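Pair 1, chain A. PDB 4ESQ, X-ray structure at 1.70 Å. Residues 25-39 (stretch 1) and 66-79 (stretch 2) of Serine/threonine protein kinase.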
# COMPACT_ATOMS: atom_id res chain seq x y z
N GLY A 25 -11.13 0.49 -12.95
CA GLY A 25 -12.31 0.18 -13.74
C GLY A 25 -13.55 0.89 -13.22
O GLY A 25 -14.66 0.35 -13.26
N SER A 26 -13.36 2.11 -12.74
CA SER A 26 -14.45 2.91 -12.19
C SER A 26 -14.52 4.27 -12.89
O SER A 26 -13.61 4.64 -13.62
CB SER A 26 -14.23 3.12 -10.68
OG SER A 26 -15.29 3.85 -10.09
N SER A 27 -15.60 5.00 -12.65
CA SER A 27 -15.73 6.38 -13.12
C SER A 27 -16.18 7.29 -11.99
O SER A 27 -16.53 8.45 -12.23
CB SER A 27 -16.76 6.47 -14.26
OG SER A 27 -16.28 5.87 -15.45
N SER A 28 -16.21 6.78 -10.76
CA SER A 28 -16.80 7.53 -9.67
C SER A 28 -16.05 7.47 -8.33
O SER A 28 -16.58 7.90 -7.31
CB SER A 28 -18.25 7.08 -9.46
OG SER A 28 -18.32 5.69 -9.22
N MET A 29 -14.83 6.94 -8.33
CA MET A 29 -14.08 6.90 -7.08
C MET A 29 -13.67 8.31 -6.70
O MET A 29 -13.32 9.12 -7.55
CB MET A 29 -12.85 5.99 -7.20
CG MET A 29 -13.18 4.53 -7.39
SD MET A 29 -11.74 3.49 -7.71
CE MET A 29 -11.06 3.38 -6.05
N GLN A 30 -13.75 8.62 -5.41
CA GLN A 30 -13.37 9.93 -4.91
C GLN A 30 -12.38 9.80 -3.77
O GLN A 30 -12.55 8.93 -2.90
CB GLN A 30 -14.60 10.71 -4.44
CG GLN A 30 -15.40 11.34 -5.57
CD GLN A 30 -14.84 12.68 -5.99
OE1 GLN A 30 -15.23 13.73 -5.46
NE2 GLN A 30 -13.92 12.67 -6.95
N PRO A 31 -11.35 10.65 -3.75
CA PRO A 31 -10.36 10.67 -2.68
C PRO A 31 -10.91 11.33 -1.42
O PRO A 31 -11.78 12.20 -1.52
CB PRO A 31 -9.23 11.52 -3.26
CG PRO A 31 -9.90 12.43 -4.24
CD PRO A 31 -11.04 11.63 -4.81
N GLY A 32 -10.38 10.93 -0.27
CA GLY A 32 -10.67 11.61 0.98
C GLY A 32 -9.65 12.70 1.26
O GLY A 32 -8.97 13.19 0.35
N LYS A 33 -9.55 13.09 2.52
CA LYS A 33 -8.59 14.13 2.89
C LYS A 33 -7.15 13.60 2.81
O LYS A 33 -6.92 12.41 2.99
CB LYS A 33 -8.89 14.66 4.29
CG LYS A 33 -10.16 15.50 4.35
CD LYS A 33 -10.51 15.91 5.78
CE LYS A 33 -10.99 14.73 6.60
NZ LYS A 33 -11.58 15.14 7.91
N PRO A 34 -6.19 14.49 2.54
CA PRO A 34 -4.80 14.03 2.50
C PRO A 34 -4.41 13.34 3.79
O PRO A 34 -4.77 13.79 4.88
CB PRO A 34 -4.00 15.32 2.32
CG PRO A 34 -4.95 16.24 1.61
CD PRO A 34 -6.32 15.90 2.14
N ILE A 35 -3.69 12.24 3.66
CA ILE A 35 -3.11 11.55 4.80
C ILE A 35 -1.65 11.95 4.90
O ILE A 35 -0.90 11.82 3.93
CB ILE A 35 -3.19 10.03 4.62
CG1 ILE A 35 -4.66 9.61 4.45
CG2 ILE A 35 -2.53 9.31 5.80
CD1 ILE A 35 -4.85 8.17 3.98
N THR A 36 -1.24 12.44 6.06
CA THR A 36 0.10 13.00 6.22
C THR A 36 0.86 12.45 7.42
O THR A 36 1.90 12.98 7.81
CB THR A 36 0.05 14.55 6.29
OG1 THR A 36 -0.50 14.96 7.54
CG2 THR A 36 -0.81 15.10 5.16
N SER A 37 0.34 11.39 8.02
CA SER A 37 1.03 10.71 9.11
C SER A 37 0.77 9.21 9.03
O SER A 37 -0.18 8.79 8.37
CB SER A 37 0.57 11.25 10.46
OG SER A 37 -0.85 11.25 10.54
N MET A 38 1.61 8.43 9.70
CA MET A 38 1.41 6.98 9.75
C MET A 38 0.20 6.67 10.62
O MET A 38 -0.17 7.45 11.49
CB MET A 38 2.64 6.27 10.30
CG MET A 38 3.89 6.40 9.45
SD MET A 38 3.71 5.58 7.85
CE MET A 38 5.23 6.15 7.07
N ASP A 39 -0.41 5.52 10.36
CA ASP A 39 -1.62 5.10 11.04
C ASP A 39 -1.27 4.32 12.29
O ASP A 39 -0.67 3.24 12.21
CB ASP A 39 -2.45 4.26 10.06
CG ASP A 39 -3.72 3.70 10.66
OD1 ASP A 39 -4.10 4.13 11.78
OD2 ASP A 39 -4.34 2.85 9.99
N GLY A 66 13.52 5.38 9.80
CA GLY A 66 14.19 6.58 9.34
C GLY A 66 13.40 7.43 8.35
O GLY A 66 13.91 8.43 7.85
N TYR A 67 12.15 7.04 8.08
CA TYR A 67 11.33 7.81 7.16
C TYR A 67 11.17 9.23 7.68
O TYR A 67 11.18 9.47 8.88
CB TYR A 67 9.96 7.15 6.96
CG TYR A 67 8.98 7.43 8.07
CD1 TYR A 67 8.92 6.62 9.20
CD2 TYR A 67 8.09 8.50 7.98
CE1 TYR A 67 8.02 6.88 10.22
CE2 TYR A 67 7.17 8.76 9.00
CZ TYR A 67 7.15 7.94 10.12
OH TYR A 67 6.25 8.17 11.14
N THR A 68 11.02 10.19 6.77
CA THR A 68 10.92 11.59 7.17
C THR A 68 9.53 12.17 6.95
O THR A 68 9.14 13.13 7.62
CB THR A 68 11.96 12.43 6.43
OG1 THR A 68 11.76 12.32 5.02
CG2 THR A 68 13.36 11.94 6.78
N ALA A 69 8.78 11.58 6.02
CA ALA A 69 7.46 12.11 5.69
C ALA A 69 6.65 11.08 4.93
O ALA A 69 7.21 10.21 4.27
CB ALA A 69 7.59 13.39 4.87
N ILE A 70 5.33 11.17 5.04
CA ILE A 70 4.43 10.29 4.30
C ILE A 70 3.27 11.11 3.74
O ILE A 70 2.76 12.02 4.39
CB ILE A 70 3.91 9.12 5.21
CG1 ILE A 70 2.87 8.24 4.50
CG2 ILE A 70 3.36 9.66 6.53
CD1 ILE A 70 1.40 8.70 4.67
N ASN A 71 2.88 10.80 2.50
CA ASN A 71 1.70 11.42 1.92
C ASN A 71 0.85 10.37 1.24
O ASN A 71 1.35 9.58 0.43
CB ASN A 71 2.08 12.53 0.93
CG ASN A 71 0.92 13.49 0.64
OD1 ASN A 71 0.16 13.30 -0.31
ND2 ASN A 71 0.79 14.54 1.45
N GLY A 72 -0.44 10.34 1.58
CA GLY A 72 -1.31 9.32 1.01
C GLY A 72 -2.74 9.78 0.76
O GLY A 72 -3.14 10.87 1.18
N LEU A 73 -3.50 8.92 0.10
CA LEU A 73 -4.92 9.16 -0.19
C LEU A 73 -5.68 7.85 -0.20
O LEU A 73 -5.20 6.83 -0.71
CB LEU A 73 -5.08 9.82 -1.56
CG LEU A 73 -4.77 11.30 -1.73
CD1 LEU A 73 -4.85 11.67 -3.21
CD2 LEU A 73 -5.74 12.16 -0.89
N ILE A 74 -6.90 7.87 0.33
CA ILE A 74 -7.78 6.72 0.24
C ILE A 74 -8.95 7.11 -0.65
O ILE A 74 -9.55 8.16 -0.44
CB ILE A 74 -8.27 6.29 1.62
CG1 ILE A 74 -7.12 5.63 2.37
CG2 ILE A 74 -9.44 5.34 1.48
CD1 ILE A 74 -7.38 5.39 3.83
N SER A 75 -9.24 6.29 -1.65
CA SER A 75 -10.33 6.57 -2.60
C SER A 75 -11.29 5.41 -2.75
O SER A 75 -10.89 4.25 -2.72
CB SER A 75 -9.76 6.88 -3.98
OG SER A 75 -8.88 7.97 -3.91
N SER A 76 -12.57 5.72 -2.93
CA SER A 76 -13.59 4.70 -3.18
C SER A 76 -14.83 5.37 -3.76
O SER A 76 -14.99 6.59 -3.66
CB SER A 76 -13.95 3.97 -1.88
OG SER A 76 -14.55 4.86 -0.95
N GLU A 77 -15.72 4.58 -4.36
CA GLU A 77 -17.01 5.12 -4.75
C GLU A 77 -17.72 5.60 -3.48
O GLU A 77 -17.47 5.07 -2.40
CB GLU A 77 -17.86 4.07 -5.47
CG GLU A 77 -17.38 3.73 -6.89
CD GLU A 77 -16.39 2.57 -6.94
OE1 GLU A 77 -15.96 2.10 -5.87
OE2 GLU A 77 -16.05 2.12 -8.06
N PRO A 78 -18.58 6.61 -3.60
CA PRO A 78 -19.35 7.06 -2.43
C PRO A 78 -20.24 5.95 -1.90
O PRO A 78 -20.68 5.09 -2.65
CB PRO A 78 -20.21 8.20 -2.99
CG PRO A 78 -19.50 8.65 -4.23
CD PRO A 78 -18.90 7.40 -4.80
N GLY A 79 -20.51 5.97 -0.60
CA GLY A 79 -21.43 5.01 -0.01
C GLY A 79 -20.72 3.90 0.74
O GLY A 79 -19.50 3.81 0.72
O HOH W 1 -7.98 10.08 1.98
O HOH W 2 4.51 13.11 7.03
O HOH W 3 3.98 9.71 10.88

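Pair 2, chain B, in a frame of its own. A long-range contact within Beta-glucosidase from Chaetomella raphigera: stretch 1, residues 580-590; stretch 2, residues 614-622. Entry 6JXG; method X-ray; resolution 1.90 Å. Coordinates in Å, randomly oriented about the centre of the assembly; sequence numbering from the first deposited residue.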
# COMPACT_ATOMS: atom_id res chain seq x y z
N THR B 580 -22.12 -0.69 16.19
CA THR B 580 -23.31 0.16 16.06
C THR B 580 -23.80 0.37 14.64
O THR B 580 -23.37 -0.31 13.72
CB THR B 580 -23.11 1.68 16.31
OG1 THR B 580 -21.75 2.15 16.23
CG2 THR B 580 -23.94 2.14 17.29
N THR B 581 -24.74 1.32 14.49
CA THR B 581 -25.31 1.71 13.20
C THR B 581 -25.20 3.20 13.05
O THR B 581 -25.14 3.93 14.00
CB THR B 581 -26.82 1.30 13.10
OG1 THR B 581 -27.58 1.87 14.20
CG2 THR B 581 -26.97 -0.19 13.12
N PHE B 582 -25.18 3.66 11.81
CA PHE B 582 -25.10 5.06 11.49
C PHE B 582 -26.18 5.45 10.48
O PHE B 582 -26.59 4.68 9.60
CB PHE B 582 -23.73 5.32 10.89
CG PHE B 582 -22.62 4.98 11.80
CD1 PHE B 582 -22.16 5.91 12.71
CD2 PHE B 582 -22.03 3.74 11.74
CE1 PHE B 582 -21.10 5.58 13.57
CE2 PHE B 582 -21.00 3.40 12.59
CZ PHE B 582 -20.53 4.32 13.50
N GLN B 583 -26.65 6.68 10.63
CA GLN B 583 -27.62 7.28 9.74
C GLN B 583 -27.07 8.54 9.13
O GLN B 583 -26.35 9.27 9.79
CB GLN B 583 -28.91 7.58 10.47
CG GLN B 583 -29.67 6.29 10.80
CD GLN B 583 -30.78 6.55 11.79
OE1 GLN B 583 -30.89 7.64 12.34
NE2 GLN B 583 -31.57 5.53 12.05
N TYR B 584 -27.40 8.77 7.87
CA TYR B 584 -26.79 9.87 7.15
C TYR B 584 -27.89 10.85 6.73
O TYR B 584 -28.97 10.41 6.36
CB TYR B 584 -26.18 9.33 5.89
CG TYR B 584 -24.89 8.58 5.99
CD1 TYR B 584 -23.76 9.01 5.27
CD2 TYR B 584 -24.83 7.38 6.67
CE1 TYR B 584 -22.58 8.27 5.27
CE2 TYR B 584 -23.62 6.69 6.74
CZ TYR B 584 -22.53 7.12 6.01
OH TYR B 584 -21.34 6.47 6.09
N SER B 585 -27.63 12.13 6.78
CA SER B 585 -28.58 13.10 6.29
C SER B 585 -27.86 14.39 5.91
O SER B 585 -26.63 14.50 6.00
CB SER B 585 -29.64 13.38 7.35
OG SER B 585 -29.05 13.94 8.49
N GLN B 586 -28.65 15.37 5.52
CA GLN B 586 -28.18 16.74 5.31
C GLN B 586 -27.03 16.89 4.32
O GLN B 586 -25.97 17.41 4.64
CB GLN B 586 -27.85 17.36 6.67
CG GLN B 586 -29.13 17.61 7.48
CD GLN B 586 -28.90 18.47 8.70
OE1 GLN B 586 -28.18 19.50 8.64
NE2 GLN B 586 -29.51 18.09 9.81
N LEU B 587 -27.21 16.42 3.10
CA LEU B 587 -26.15 16.53 2.14
C LEU B 587 -26.05 17.98 1.71
O LEU B 587 -27.05 18.58 1.43
CB LEU B 587 -26.54 15.77 0.92
CG LEU B 587 -25.63 15.09 -0.05
CD1 LEU B 587 -26.09 15.27 -1.45
CD2 LEU B 587 -24.17 15.29 0.07
N THR B 588 -24.84 18.52 1.59
CA THR B 588 -24.60 19.81 0.91
C THR B 588 -23.55 19.61 -0.18
O THR B 588 -22.70 18.75 -0.05
CB THR B 588 -24.13 20.89 1.89
OG1 THR B 588 -22.83 20.56 2.36
CG2 THR B 588 -25.05 20.95 3.06
N ALA B 589 -23.56 20.44 -1.21
CA ALA B 589 -22.60 20.39 -2.28
C ALA B 589 -22.49 21.79 -2.78
O ALA B 589 -23.52 22.43 -2.96
CB ALA B 589 -23.08 19.48 -3.40
N LYS B 590 -21.27 22.31 -2.91
CA LYS B 590 -21.08 23.71 -3.30
C LYS B 590 -19.81 23.82 -4.14
O LYS B 590 -18.77 23.34 -3.75
CB LYS B 590 -20.98 24.60 -2.08
CG LYS B 590 -20.44 26.00 -2.36
CD LYS B 590 -20.45 26.89 -1.10
CE LYS B 590 -21.69 27.78 -1.10
NZ LYS B 590 -21.47 29.09 -0.43
N ALA B 614 -14.52 22.41 -4.94
CA ALA B 614 -15.86 22.14 -4.42
C ALA B 614 -15.78 21.39 -3.13
O ALA B 614 -14.77 20.76 -2.83
CB ALA B 614 -16.65 21.31 -5.42
N THR B 615 -16.83 21.46 -2.32
CA THR B 615 -16.86 20.76 -1.08
C THR B 615 -18.25 20.17 -0.89
O THR B 615 -19.25 20.83 -1.19
CB THR B 615 -16.60 21.74 0.07
OG1 THR B 615 -15.26 22.17 -0.00
CG2 THR B 615 -16.74 21.07 1.41
N VAL B 616 -18.29 18.94 -0.37
CA VAL B 616 -19.53 18.22 -0.10
C VAL B 616 -19.53 17.89 1.40
O VAL B 616 -18.42 17.58 1.97
CB VAL B 616 -19.56 16.92 -0.94
CG1 VAL B 616 -20.67 15.98 -0.53
CG2 VAL B 616 -19.56 17.24 -2.42
N THR B 617 -20.71 18.01 2.07
CA THR B 617 -20.80 17.60 3.42
C THR B 617 -22.01 16.75 3.68
O THR B 617 -22.93 16.69 2.87
CB THR B 617 -20.76 18.74 4.46
OG1 THR B 617 -22.01 19.43 4.48
CG2 THR B 617 -19.61 19.72 4.13
N ALA B 618 -21.99 16.11 4.84
CA ALA B 618 -23.16 15.37 5.31
C ALA B 618 -23.11 15.25 6.79
O ALA B 618 -22.04 15.44 7.43
CB ALA B 618 -23.27 13.99 4.64
N LYS B 619 -24.28 14.96 7.36
CA LYS B 619 -24.37 14.70 8.78
C LYS B 619 -24.48 13.20 9.02
O LYS B 619 -25.31 12.53 8.37
CB LYS B 619 -25.61 15.37 9.40
CG LYS B 619 -25.80 14.98 10.86
CD LYS B 619 -26.64 16.05 11.55
CE LYS B 619 -28.12 15.89 11.35
NZ LYS B 619 -28.45 14.60 11.97
N VAL B 620 -23.68 12.69 9.98
CA VAL B 620 -23.70 11.27 10.28
C VAL B 620 -24.03 11.17 11.77
O VAL B 620 -23.54 11.99 12.61
CB VAL B 620 -22.31 10.64 10.10
CG1 VAL B 620 -22.32 9.19 10.50
CG2 VAL B 620 -21.88 10.78 8.64
N THR B 621 -24.90 10.21 12.08
CA THR B 621 -25.46 10.03 13.41
C THR B 621 -25.27 8.60 13.78
O THR B 621 -25.60 7.73 12.99
CB THR B 621 -26.97 10.29 13.39
OG1 THR B 621 -27.18 11.70 13.09
CG2 THR B 621 -27.56 10.01 14.73
N ASN B 622 -24.76 8.38 14.98
CA ASN B 622 -24.69 7.05 15.57
C ASN B 622 -26.07 6.74 16.12
O ASN B 622 -26.48 7.33 17.12
CB ASN B 622 -23.66 6.99 16.69
CG ASN B 622 -23.53 5.63 17.34
OD1 ASN B 622 -24.41 4.79 17.25
ND2 ASN B 622 -22.37 5.39 18.00
O HOH W 4 -27.63 11.81 10.30
O HOH W 5 -23.96 18.55 6.21
O HOH W 6 -20.88 21.75 0.91

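Both pairs are antiparallel backbone pairings with a one-residue register shift partway along. Fourteen central residues superpose with an RMSD of 0.9 Å. In pair 1 the shift separates two short ladders, between Pro A31 and Ile A35. In pair 2 it is a beta bulge within a continuous pairing, between Ser B585 and Thr B588.

The backbone hydrogen bonds on the near side of the shift match. Gln A30 N donates to Ser A76 O at 3.0 Å, and Ser A76 N returns to Gln A30 O at 3.2 Å. At the equivalent positions, Gln B583 N reaches Thr B621 O at 2.8 Å and Thr B621 N reaches Gln B583 O at 2.9 Å. Beyond the shift, Ile A35 and Gly A72 match Thr B588 and Thr B617. Each is a doubly bonded pair: Ile A35 N to Gly A72 O is 2.9 Å, and Thr B588 N to Thr B617 O is 2.9 Å.

The shift itself is handled differently. Gly A32 matches Ser B585, and Ile A74 matches Lys B619. In pair 2 these positions bond twice, with Ser B585 N to Lys B619 O and Lys B619 N to Ser B585 O both 2.8 Å. In pair 1 only Gly A32 N to Ile A74 O is present, at 2.9 Å. Water 1 accepts from Ile A74 N, with the water O 3.0 Å from that N, and the same water O donates to Lys A33 O at 2.8 Å.

Side chains fill the shared frame in different ways. Pro A31 and Ser A75 match Tyr B584 and Val B620. In pair 1 the two side chains are compact, with Pro A31 CB 3.6 Å from Ser A75 OG. In pair 2, Val B620 CG2 lies over one face of the tyrosine ring, 4.2 Å from Tyr B584 CD1.

At the Ile A35 and Gly A72 position, the glycine leaves the isoleucine without a side-chain partner directly across. Ile A35 packs on flanking residues: Ile A35 CD1 is 3.8 Å from Ile A74 CD1, and Ile A35 CG2 is 4.1 Å from Ile A70 CD1. Pair 2 has two threonines here, and Thr B588 OG1 and Thr B617 OG1 share a hydrogen bond of 2.5 Å. Pair 2 has a polar link at these positions, where pair 1 has apolar packing.

Leu A73 and Pro A34 match Ala B618 and Leu B587. The leucine sits on stretch 2 in pair 1 and on stretch 1 in pair 2. Leu A73 CD2 comes within 4.0 Å of Pro A34 CA, while Leu B587 CD2 packs 3.6 Å from Val B616 CG1.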